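Long-range contacts in spondin-1 (Homo sapiens, PDB 3COO), which is a secreted cell-adhesion glycoprotein of the extracellular matrix whose reelin-N domain binds heparin: residues S23-A28 against R145-Q150; G90-I95 against I121-I126; E97-F102 against T111-R116; V135-S140 against K157-Q162. All coordinates share one frame; numbering follows the deposited sequence. Where two conformers were deposited one is given.

Contacts 2 and 4 lie nearer the centre of the chain than contacts 1 and 3. They touch through Trp125, which packs on Val135 and Leu159 between the two main sheets. Contacts 3 and 4 share the six-stranded mixed sheet but lie on opposite sides of the chain's centre. Contact 3 is the more polar of the two, with a salt bridge beyond its strand pairs. Contact 4 is mostly backbone bonds and aliphatic packing. Contact 1 is a small parallel pair lying against strand 135-140 of contact 4. It is apolar inside and cationic at one end. Contact 2 meets contact 3 where Phe92 and Ile94 pack on Phe102.

Contact 1. Residues S23-A28 against R145-Q150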
# COMPACT_ATOMS: atom_id res chain seq x y z
N SER A 23 4.94 17.29 -11.82
CA SER A 23 5.28 16.63 -13.08
C SER A 23 4.94 15.14 -13.02
O SER A 23 4.77 14.51 -14.04
CB SER A 23 6.75 16.85 -13.41
OG SER A 23 7.54 16.11 -12.49
N ARG A 24 4.81 14.58 -11.82
CA ARG A 24 4.55 13.14 -11.68
C ARG A 24 3.09 12.80 -11.37
O ARG A 24 2.78 11.67 -11.02
CB ARG A 24 5.47 12.55 -10.59
CG ARG A 24 6.95 12.63 -10.98
CD ARG A 24 7.73 12.15 -9.79
NE ARG A 24 9.17 12.39 -9.90
CZ ARG A 24 10.03 12.02 -8.96
NH1 ARG A 24 9.61 11.37 -7.87
NH2 ARG A 24 11.32 12.28 -9.11
N ILE A 25 2.20 13.75 -11.58
CA ILE A 25 0.76 13.57 -11.30
C ILE A 25 0.09 13.58 -12.68
O ILE A 25 0.08 14.60 -13.35
CB ILE A 25 0.19 14.72 -10.42
CG1 ILE A 25 0.78 14.71 -8.99
CG2 ILE A 25 -1.36 14.68 -10.33
CD1 ILE A 25 0.50 13.49 -8.17
N LEU A 26 -0.47 12.44 -13.09
CA LEU A 26 -0.96 12.28 -14.48
C LEU A 26 -2.32 11.63 -14.48
O LEU A 26 -2.71 11.07 -13.45
CB LEU A 26 0.03 11.42 -15.29
CG LEU A 26 1.48 11.90 -15.46
CD1 LEU A 26 2.27 10.92 -16.31
CD2 LEU A 26 1.49 13.30 -16.09
N ARG A 27 -3.06 11.71 -15.61
CA ARG A 27 -4.35 11.01 -15.74
C ARG A 27 -4.09 9.71 -16.43
O ARG A 27 -3.43 9.69 -17.46
CB ARG A 27 -5.33 11.76 -16.64
CG ARG A 27 -6.03 12.91 -16.07
CD ARG A 27 -6.62 13.71 -17.22
NE ARG A 27 -7.95 13.25 -17.60
CZ ARG A 27 -8.77 13.91 -18.41
NH1 ARG A 27 -9.96 13.39 -18.67
NH2 ARG A 27 -8.41 15.06 -18.98
N ALA A 28 -4.64 8.62 -15.91
CA ALA A 28 -4.63 7.36 -16.63
C ALA A 28 -5.40 7.47 -17.95
O ALA A 28 -6.49 8.06 -18.00
CB ALA A 28 -5.20 6.25 -15.72
N ARG A 145 6.55 5.63 -9.08
CA ARG A 145 7.22 6.92 -9.23
C ARG A 145 6.28 7.95 -9.93
O ARG A 145 6.16 9.10 -9.49
CB ARG A 145 8.58 6.76 -9.95
CG ARG A 145 9.34 8.08 -10.17
CD ARG A 145 10.77 7.78 -10.61
NE ARG A 145 11.59 8.96 -10.92
CZ ARG A 145 12.55 9.45 -10.11
NH1 ARG A 145 12.80 8.89 -8.92
NH2 ARG A 145 13.25 10.51 -10.49
N ILE A 146 5.58 7.50 -10.96
CA ILE A 146 4.54 8.27 -11.61
C ILE A 146 3.19 7.77 -11.12
O ILE A 146 2.91 6.54 -11.12
CB ILE A 146 4.57 8.12 -13.12
CG1 ILE A 146 6.00 8.31 -13.66
CG2 ILE A 146 3.52 9.09 -13.77
CD1 ILE A 146 6.54 9.75 -13.49
N ILE A 147 2.37 8.72 -10.70
CA ILE A 147 1.08 8.48 -10.06
C ILE A 147 -0.01 8.79 -11.09
O ILE A 147 -0.19 9.95 -11.51
CB ILE A 147 0.90 9.37 -8.83
CG1 ILE A 147 2.18 9.46 -7.97
CG2 ILE A 147 -0.35 8.93 -7.98
CD1 ILE A 147 2.33 8.38 -6.96
N TYR A 148 -0.69 7.74 -11.54
CA TYR A 148 -1.76 7.85 -12.52
C TYR A 148 -3.06 7.78 -11.77
O TYR A 148 -3.18 7.02 -10.77
CB TYR A 148 -1.69 6.70 -13.52
CG TYR A 148 -0.50 6.78 -14.43
CD1 TYR A 148 0.71 6.13 -14.11
CD2 TYR A 148 -0.57 7.51 -15.60
CE1 TYR A 148 1.79 6.22 -14.96
CE2 TYR A 148 0.49 7.61 -16.44
CZ TYR A 148 1.67 6.96 -16.11
OH TYR A 148 2.71 7.08 -16.97
N PHE A 149 -3.98 8.66 -12.13
CA PHE A 149 -5.24 8.77 -11.39
C PHE A 149 -6.35 8.37 -12.37
O PHE A 149 -6.24 8.63 -13.58
CB PHE A 149 -5.50 10.22 -10.90
CG PHE A 149 -4.63 10.66 -9.75
CD1 PHE A 149 -3.31 11.07 -9.96
CD2 PHE A 149 -5.12 10.63 -8.44
CE1 PHE A 149 -2.51 11.49 -8.85
CE2 PHE A 149 -4.35 11.07 -7.35
CZ PHE A 149 -3.03 11.49 -7.57
N GLN A 150 -7.42 7.77 -11.86
CA GLN A 150 -8.54 7.39 -12.74
C GLN A 150 -9.51 8.58 -12.87
O GLN A 150 -9.76 9.30 -11.87
CB GLN A 150 -9.27 6.15 -12.20
CG GLN A 150 -8.46 4.83 -12.25
CD GLN A 150 -8.10 4.35 -13.68
OE1 GLN A 150 -6.96 3.96 -13.95
NE2 GLN A 150 -9.08 4.39 -14.60
O HOH W 1 6.58 10.60 -7.13
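Ile25 and Phe149 meet on the buried face of a short strand pair. The CD1 methyl of Ile25 lies 3.7 Å from CE1 of Phe149, at the edge of the ring. CG2 of Ile25 touches the same ring carbon. Ile25 packs on Ile74 of strand 72-77, and Phe149 on Thr72 and Ile74. Phe149 also packs on Lys138 and Ser140 of strand 135-140. On the other face, Leu26 CD1 presses on Ile146 CG2 at 3.4 Å, tight for two methyl carbons. The same methyl of Leu26 is 3.8 Å from CE2 of Tyr148. Leu26 and Tyr148 run side by side because both place CG anti to the carbonyl carbon (chi1 -61° and -69°).

The backbones form a two-stranded parallel sheet that packs against the main mixed sheet of the Reeler domain. Ile147 N donates to Arg24 O, and Leu26 N to Ile147 O. Phe149 N then donates to Leu26 O, and Ala28 N to Phe149 O at 2.8 Å. Arg27 turns its charge to Asp151 nearby.

The other end of the pair is cationic. The Arg24 stem crosses Ile146, CG to CD1 at 3.8 Å. Arg24 NH2 sits over one face of the Arg145 guanidinium, toward its rim, 3.0 Å from Arg145 NH2. The two planes are 36° apart. These are two donors, so no bond joins them. A water links the two segments instead, accepting from Arg24 NH1 and donating to Arg145 O. With a serine in place of Arg24, the water would probably lose its partner on the 23-28 side and Ile146 CD1 the stem that covers it.

Contact 2. Residues G90-I95 against I121-I126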
# COMPACT_ATOMS: atom_id res chain seq x y z
N GLY A 90 -8.77 24.67 -5.23
CA GLY A 90 -9.09 24.73 -3.79
C GLY A 90 -7.86 24.48 -2.95
O GLY A 90 -6.73 24.40 -3.49
N THR A 91 -8.06 24.31 -1.64
CA THR A 91 -6.93 24.12 -0.76
C THR A 91 -7.10 22.94 0.23
O THR A 91 -7.98 22.99 1.12
CB THR A 91 -6.75 25.40 0.05
OG1 THR A 91 -6.85 26.51 -0.85
CG2 THR A 91 -5.41 25.42 0.77
N PHE A 92 -6.26 21.92 0.09
CA PHE A 92 -6.22 20.87 1.13
C PHE A 92 -5.64 21.40 2.41
O PHE A 92 -4.78 22.30 2.38
CB PHE A 92 -5.45 19.63 0.64
CG PHE A 92 -6.24 18.81 -0.34
CD1 PHE A 92 -7.37 18.12 0.08
CD2 PHE A 92 -5.82 18.71 -1.67
CE1 PHE A 92 -8.10 17.36 -0.83
CE2 PHE A 92 -6.57 17.96 -2.58
CZ PHE A 92 -7.70 17.27 -2.15
N GLN A 93 -6.11 20.87 3.53
CA GLN A 93 -5.60 21.23 4.82
C GLN A 93 -5.33 19.95 5.59
O GLN A 93 -6.19 19.09 5.66
CB GLN A 93 -6.67 21.98 5.59
CG GLN A 93 -6.13 23.17 6.36
CD GLN A 93 -6.00 24.39 5.44
OE1 GLN A 93 -5.82 24.23 4.24
NE2 GLN A 93 -6.01 25.58 6.00
N ILE A 94 -4.18 19.86 6.23
CA ILE A 94 -3.80 18.60 6.91
C ILE A 94 -4.57 18.55 8.23
O ILE A 94 -4.74 19.57 8.86
CB ILE A 94 -2.28 18.54 7.17
CG1 ILE A 94 -1.53 18.60 5.81
CG2 ILE A 94 -1.90 17.29 8.05
CD1 ILE A 94 -1.98 17.56 4.81
N ILE A 95 -5.07 17.37 8.58
CA ILE A 95 -5.70 17.12 9.90
C ILE A 95 -4.70 16.36 10.81
O ILE A 95 -4.42 16.81 11.90
CB ILE A 95 -7.03 16.32 9.77
CG1 ILE A 95 -8.11 17.15 9.04
CG2 ILE A 95 -7.56 15.81 11.20
CD1 ILE A 95 -9.42 16.40 8.79
N ILE A 121 -8.04 7.58 6.06
CA ILE A 121 -7.36 8.85 6.27
C ILE A 121 -8.37 9.98 5.97
O ILE A 121 -9.31 9.78 5.21
CB ILE A 121 -6.07 9.01 5.42
CG1 ILE A 121 -6.31 8.95 3.90
CG2 ILE A 121 -4.97 8.00 5.90
CD1 ILE A 121 -6.62 10.32 3.26
N GLN A 122 -8.15 11.16 6.55
CA GLN A 122 -9.04 12.29 6.29
C GLN A 122 -8.26 13.58 6.19
O GLN A 122 -7.23 13.74 6.84
CB GLN A 122 -10.03 12.50 7.43
CG GLN A 122 -10.94 11.38 7.82
CD GLN A 122 -11.89 11.80 8.95
OE1 GLN A 122 -11.83 11.26 10.04
NE2 GLN A 122 -12.72 12.83 8.69
N VAL A 123 -8.79 14.51 5.38
CA VAL A 123 -8.22 15.83 5.17
C VAL A 123 -9.38 16.83 5.03
O VAL A 123 -10.51 16.45 4.65
CB VAL A 123 -7.29 15.81 3.90
CG1 VAL A 123 -8.11 15.60 2.62
CG2 VAL A 123 -6.45 17.08 3.80
N PHE A 124 -9.13 18.12 5.31
CA PHE A 124 -10.10 19.14 4.88
C PHE A 124 -9.73 19.63 3.50
O PHE A 124 -8.55 19.62 3.10
CB PHE A 124 -10.20 20.34 5.85
CG PHE A 124 -10.55 19.97 7.28
CD1 PHE A 124 -11.80 19.42 7.60
CD2 PHE A 124 -9.65 20.20 8.32
CE1 PHE A 124 -12.15 19.11 8.89
CE2 PHE A 124 -10.01 19.93 9.68
CZ PHE A 124 -11.26 19.35 9.97
N TRP A 125 -10.74 20.08 2.76
CA TRP A 125 -10.50 20.68 1.45
C TRP A 125 -11.38 21.91 1.40
O TRP A 125 -12.61 21.84 1.65
CB TRP A 125 -10.84 19.71 0.32
CG TRP A 125 -10.78 20.34 -1.09
CD1 TRP A 125 -9.65 20.58 -1.82
CD2 TRP A 125 -11.88 20.77 -1.90
NE1 TRP A 125 -9.97 21.12 -3.05
CE2 TRP A 125 -11.34 21.26 -3.12
CE3 TRP A 125 -13.27 20.81 -1.71
CZ2 TRP A 125 -12.14 21.76 -4.16
CZ3 TRP A 125 -14.08 21.33 -2.76
CH2 TRP A 125 -13.51 21.75 -3.97
N ILE A 126 -10.75 23.07 1.24
CA ILE A 126 -11.47 24.33 1.22
C ILE A 126 -11.86 24.68 -0.22
O ILE A 126 -10.99 24.78 -1.07
CB ILE A 126 -10.64 25.47 1.87
CG1 ILE A 126 -10.33 25.15 3.36
CG2 ILE A 126 -11.36 26.86 1.73
CD1 ILE A 126 -9.32 26.05 3.95
O HOH W 2 -9.54 27.13 -1.67
O HOH W 3 -4.80 14.74 7.38
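Thr91 and Ile126 exchange two backbone hydrogen bonds. Thr91 N donates to Ile126 O at 3.0 Å, in the carbonyl plane and on a lone pair. Ile126 N returns a bond to Thr91 O from well above the carbonyl plane. Gln93 and Phe124 form a second such pair, Gln93 N to Phe124 O and Phe124 N to Gln93 O. Between them, Phe92 and Trp125 are a non-hydrogen-bonded pair.

Two waters extend this pattern. One donates to Ile126 O and is also hydrogen-bonded to Thr91 OG1 at 2.9 Å. The other accepts from Ile95 N and donates to Gln122 O at 2.7 Å, where the strands have begun to part.

The aromatic contacts fall on both faces. Trp125 carries CG anti to its own amide nitrogen (chi1 173°), which sets CD1 over the centre of the Phe92 ring, 3.7 Å from Phe92 CE1. The pair is edge-to-face, with the Trp125 edge toward the Phe92 face and the planes at 52°. Trp125 NE1 donates a hydrogen bond to Ala89 O. On the other face, Ile95 CD1 makes a CH-pi contact, 3.6 Å from the centroid of the Phe124 ring and 9° off its normal. Ile95 CG1 also touches CE2 of Phe124.

Shape matters at Gly90. Its phi is positive, and a side chain there would run into Trp125 NE1 and Ile126 O.

Strand 91-93 is an outer strand of an antiparallel four-stranded sheet. Phe92 packs on Leu73 and Ala75 of the second sheet, and Trp125 on Ala75, as expected for the core of a beta sandwich of the E-set clan.

Contact 3. Residues E97-F102 against T111-R116; sequences EEETQF and TESTPR
The open end of the beta hairpin 100-103/110-112 is closed here by Glu99, which meets Thr114 and Arg116. In the strands, Gln101 and Thr111 form a hydrogen-bonded antiparallel pair. Gln101 N donates to Thr111 O at 2.9 Å, and Thr111 N to Gln101 O at the same length. Two residues further out on each side, Ser113 N donates to Glu99 O at 2.6 Å, from well above the carbonyl plane.

The Glu99 side chain is extended beyond CG, which carries its carboxylate across to segment 111-116. Arg116 bends at chi3 (-70°) and offers its NE/NH1 edge in a side-on salt bridge, each nitrogen gripping one oxygen. NH1 bonds Glu99 OE1 at 2.7 Å and NE bonds OE2 at 2.9 Å, both on the syn side. The carboxylate and guanidinium planes are 31° apart. Thr114 OG1 donates to Glu99 OE2 at 2.5 Å, from the face opposite to NE. An alanine in place of Glu99 is likely to leave Arg116 without its ion-pair mate and its guanidinium free to swing.

Glu112 turns elsewhere. Its OE1 forms a salt bridge with Arg145 of the second subunit, and OE2 accepts from Phe71 N.

Three donors therefore fix the Glu99 carboxylate and its rotation. The paired charge probably stabilises its ionised form.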
# COMPACT_ATOMS: atom_id res chain seq x y z
N GLU A 97 -1.15 15.64 11.23
CA GLU A 97 0.16 16.06 10.71
C GLU A 97 1.19 15.00 10.97
O GLU A 97 2.24 15.01 10.34
CB GLU A 97 0.61 17.40 11.31
CG GLU A 97 -0.46 18.50 11.29
CD GLU A 97 -0.19 19.59 10.28
OE1 GLU A 97 0.52 19.31 9.26
OE2 GLU A 97 -0.69 20.73 10.50
N GLU A 98 0.87 14.03 11.84
CA GLU A 98 1.83 13.02 12.24
C GLU A 98 2.15 12.15 11.09
O GLU A 98 3.32 11.87 10.83
CB GLU A 98 1.33 12.16 13.40
CG GLU A 98 1.77 12.73 14.69
CD GLU A 98 3.27 12.57 14.92
OE1 GLU A 98 3.84 11.49 14.63
OE2 GLU A 98 3.88 13.53 15.42
N GLU A 99 1.11 11.73 10.38
CA GLU A 99 1.36 10.74 9.38
C GLU A 99 0.71 11.02 7.98
O GLU A 99 0.80 10.18 7.09
CB GLU A 99 1.17 9.33 9.98
CG GLU A 99 2.16 9.02 11.19
CD GLU A 99 2.33 7.54 11.48
OE1 GLU A 99 2.85 7.18 12.58
OE2 GLU A 99 1.98 6.73 10.60
N THR A 100 0.10 12.20 7.79
CA THR A 100 -0.16 12.78 6.45
C THR A 100 0.59 14.10 6.23
O THR A 100 0.95 14.80 7.19
CB THR A 100 -1.67 13.03 6.06
OG1 THR A 100 -2.25 14.06 6.88
CG2 THR A 100 -2.50 11.75 6.15
N GLN A 101 0.81 14.45 4.96
CA GLN A 101 1.61 15.62 4.64
C GLN A 101 1.32 16.06 3.22
O GLN A 101 0.72 15.34 2.47
CB GLN A 101 3.13 15.29 4.77
CG GLN A 101 3.61 14.18 3.81
CD GLN A 101 5.13 13.97 3.88
OE1 GLN A 101 5.84 14.17 2.91
NE2 GLN A 101 5.61 13.62 5.02
N PHE A 102 1.79 17.25 2.87
CA PHE A 102 1.79 17.66 1.48
C PHE A 102 2.92 16.97 0.78
O PHE A 102 3.98 16.75 1.34
CB PHE A 102 1.89 19.18 1.36
CG PHE A 102 0.68 19.88 1.93
CD1 PHE A 102 -0.59 19.72 1.32
CD2 PHE A 102 0.78 20.63 3.09
CE1 PHE A 102 -1.75 20.35 1.88
CE2 PHE A 102 -0.36 21.27 3.64
CZ PHE A 102 -1.62 21.11 3.01
N THR A 111 -0.21 13.32 0.68
CA THR A 111 0.18 11.91 0.76
C THR A 111 0.30 11.45 2.20
O THR A 111 0.20 12.25 3.12
CB THR A 111 1.59 11.63 0.11
OG1 THR A 111 2.62 12.22 0.91
CG2 THR A 111 1.70 12.15 -1.31
N GLU A 112 0.64 10.17 2.40
CA GLU A 112 1.01 9.66 3.73
C GLU A 112 2.40 10.21 4.12
O GLU A 112 3.16 10.63 3.26
CB GLU A 112 1.03 8.12 3.68
CG GLU A 112 2.36 7.52 3.09
CD GLU A 112 2.50 7.63 1.58
OE1 GLU A 112 3.58 7.28 1.09
OE2 GLU A 112 1.58 8.04 0.85
N SER A 113 2.76 10.22 5.40
CA SER A 113 4.20 10.38 5.75
C SER A 113 4.95 9.12 6.15
O SER A 113 6.18 9.15 6.29
CB SER A 113 4.41 11.42 6.83
OG SER A 113 3.53 11.15 7.89
N THR A 114 4.23 8.02 6.39
CA THR A 114 4.85 6.72 6.68
C THR A 114 4.04 5.66 5.95
O THR A 114 2.87 5.88 5.69
CB THR A 114 4.77 6.37 8.21
OG1 THR A 114 3.39 6.26 8.58
CG2 THR A 114 5.44 7.42 9.05
N PRO A 115 4.63 4.46 5.73
CA PRO A 115 3.86 3.42 5.04
C PRO A 115 3.08 2.56 6.05
O PRO A 115 2.85 1.40 5.80
CB PRO A 115 4.97 2.59 4.36
CG PRO A 115 6.11 2.68 5.27
CD PRO A 115 6.00 3.98 6.05
N ARG A 116 2.61 3.15 7.16
CA ARG A 116 1.77 2.40 8.09
C ARG A 116 0.52 1.81 7.43
O ARG A 116 -0.10 2.48 6.64
CB ARG A 116 1.34 3.35 9.22
CG ARG A 116 0.64 2.64 10.36
CD ARG A 116 0.10 3.69 11.33
NE ARG A 116 1.17 4.36 12.05
CZ ARG A 116 1.77 3.92 13.15
NH1 ARG A 116 2.71 4.69 13.70
NH2 ARG A 116 1.52 2.71 13.70

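Contact 4. Residues V135-S140 against K157-Q162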
# COMPACT_ATOMS: atom_id res chain seq x y z
N VAL A 135 -14.85 20.81 -10.10
CA VAL A 135 -13.61 20.24 -9.58
C VAL A 135 -13.73 18.71 -9.44
O VAL A 135 -14.78 18.21 -9.07
CB VAL A 135 -13.28 20.90 -8.19
CG1 VAL A 135 -12.10 20.22 -7.50
CG2 VAL A 135 -12.97 22.38 -8.42
N ILE A 136 -12.65 17.96 -9.70
CA ILE A 136 -12.66 16.53 -9.49
C ILE A 136 -11.63 16.23 -8.38
O ILE A 136 -10.45 16.52 -8.55
CB ILE A 136 -12.24 15.73 -10.76
CG1 ILE A 136 -12.90 16.28 -12.04
CG2 ILE A 136 -12.51 14.22 -10.60
CD1 ILE A 136 -14.38 16.17 -12.10
N LEU A 137 -12.11 15.69 -7.26
CA LEU A 137 -11.28 15.24 -6.15
C LEU A 137 -10.92 13.80 -6.52
O LEU A 137 -11.82 13.04 -6.91
CB LEU A 137 -12.06 15.29 -4.81
CG LEU A 137 -12.24 16.63 -4.06
CD1 LEU A 137 -13.02 17.58 -4.89
CD2 LEU A 137 -13.06 16.44 -2.74
N LYS A 138 -9.63 13.45 -6.42
CA LYS A 138 -9.14 12.17 -6.90
C LYS A 138 -8.13 11.56 -5.93
O LYS A 138 -7.25 12.25 -5.43
CB LYS A 138 -8.49 12.35 -8.30
CG LYS A 138 -9.49 12.88 -9.37
CD LYS A 138 -9.08 12.63 -10.84
CE LYS A 138 -7.67 13.09 -11.18
NZ LYS A 138 -7.44 13.18 -12.69
N ALA A 139 -8.24 10.27 -5.68
CA ALA A 139 -7.23 9.57 -4.88
C ALA A 139 -6.59 8.47 -5.71
O ALA A 139 -7.21 7.94 -6.65
CB ALA A 139 -7.88 9.00 -3.57
N SER A 140 -5.33 8.15 -5.41
CA SER A 140 -4.71 6.97 -5.99
C SER A 140 -4.06 6.14 -4.88
O SER A 140 -3.49 6.71 -3.94
CB SER A 140 -3.66 7.36 -7.03
OG SER A 140 -2.85 6.26 -7.33
N LYS A 157 -14.50 12.03 -6.88
CA LYS A 157 -15.80 12.67 -6.70
C LYS A 157 -15.76 14.03 -7.38
O LYS A 157 -14.85 14.81 -7.15
CB LYS A 157 -16.13 12.87 -5.22
CG LYS A 157 -16.08 11.61 -4.37
CD LYS A 157 -17.22 10.63 -4.71
CE LYS A 157 -16.73 9.19 -4.50
NZ LYS A 157 -17.78 8.36 -3.86
N LYS A 158 -16.75 14.29 -8.22
CA LYS A 158 -16.92 15.56 -8.91
C LYS A 158 -17.82 16.54 -8.11
O LYS A 158 -18.90 16.15 -7.63
CB LYS A 158 -17.55 15.30 -10.29
CG LYS A 158 -17.89 16.56 -11.13
CD LYS A 158 -18.28 16.17 -12.56
CE LYS A 158 -18.80 17.35 -13.33
NZ LYS A 158 -19.20 17.03 -14.75
N LEU A 159 -17.38 17.79 -7.99
CA LEU A 159 -18.20 18.83 -7.37
C LEU A 159 -18.21 20.10 -8.23
O LEU A 159 -17.15 20.63 -8.57
CB LEU A 159 -17.66 19.13 -5.97
CG LEU A 159 -17.85 18.12 -4.84
CD1 LEU A 159 -16.98 18.49 -3.63
CD2 LEU A 159 -19.34 18.08 -4.44
N CYS A 160 -19.39 20.58 -8.61
CA CYS A 160 -19.49 21.84 -9.34
C CYS A 160 -20.03 22.94 -8.44
O CYS A 160 -20.53 22.65 -7.35
CB CYS A 160 -20.38 21.68 -10.57
SG CYS A 160 -19.78 20.35 -11.65
N GLU A 161 -19.91 24.19 -8.90
CA GLU A 161 -20.50 25.35 -8.19
C GLU A 161 -22.01 25.25 -8.10
O GLU A 161 -22.67 24.92 -9.08
CB GLU A 161 -20.12 26.68 -8.84
CG GLU A 161 -18.64 26.96 -8.72
CD GLU A 161 -18.25 28.23 -9.42
OE1 GLU A 161 -17.67 28.15 -10.56
OE2 GLU A 161 -18.58 29.29 -8.83
N GLN A 162 -22.50 25.53 -6.90
CA GLN A 162 -23.87 25.26 -6.50
C GLN A 162 -24.78 26.27 -7.11
O GLN A 162 -25.40 27.04 -6.38
CB GLN A 162 -23.98 25.31 -4.98
CG GLN A 162 -25.21 24.64 -4.43
CD GLN A 162 -24.98 24.13 -3.03
OE1 GLN A 162 -25.02 24.90 -2.08
NE2 GLN A 162 -24.71 22.83 -2.91
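Val135 starts the pairing with Leu159. Its N donates to Leu159 O at 2.8 Å in a nearly straight bond (175° at the hydrogen). Its O accepts from Leu159 N, also at 2.8 Å, and has a CA-H...O contact from Lys158 CA at 3.4 Å. The Val135 side chain goes to the inner face, where Trp125 and Tyr50 lie.

Ile136 comes next, opposite Lys158 in a non-hydrogen-bonded pair. Its CD1 touches the aliphatic stem of Lys158, 3.7 Å from Lys158 CG. That stem runs straight out, with CG anti to the amide nitrogen (chi1 176°), and carries NZ away to a salt bridge with Glu78. On its other side Ile136 bonds Leu76 of strand 72-77 through the backbone.

Leu137 closes the register with Lys157. Leu137 N donates to Lys157 O and Lys157 N to Leu137 O, both at 2.9 Å. Leu137 CD1 meets Leu159 CD1 at 4.3 Å on the buried face, a loose apolar touch beside the Val135 side chain.

Beyond Leu137 the strand continues past Lys157, where segment 157-162 begins. Lys138 packs on Phe149, and Ala139 pairs through its backbone with Leu155, just before the neighbouring strand. Ser140 lies against Ile147 and Phe149.

At the other end, a Cys134-Cys160 disulfide covalently joins the two strands next to the Val135-Leu159 pair. Four backbone hydrogen bonds thus hold the contact, with aliphatic contacts on both faces. Val135, Leu137 and Leu159 make the buried one. Ile136 on Lys158 makes the more exposed one, and the Lys158 charge is sent out to Glu78.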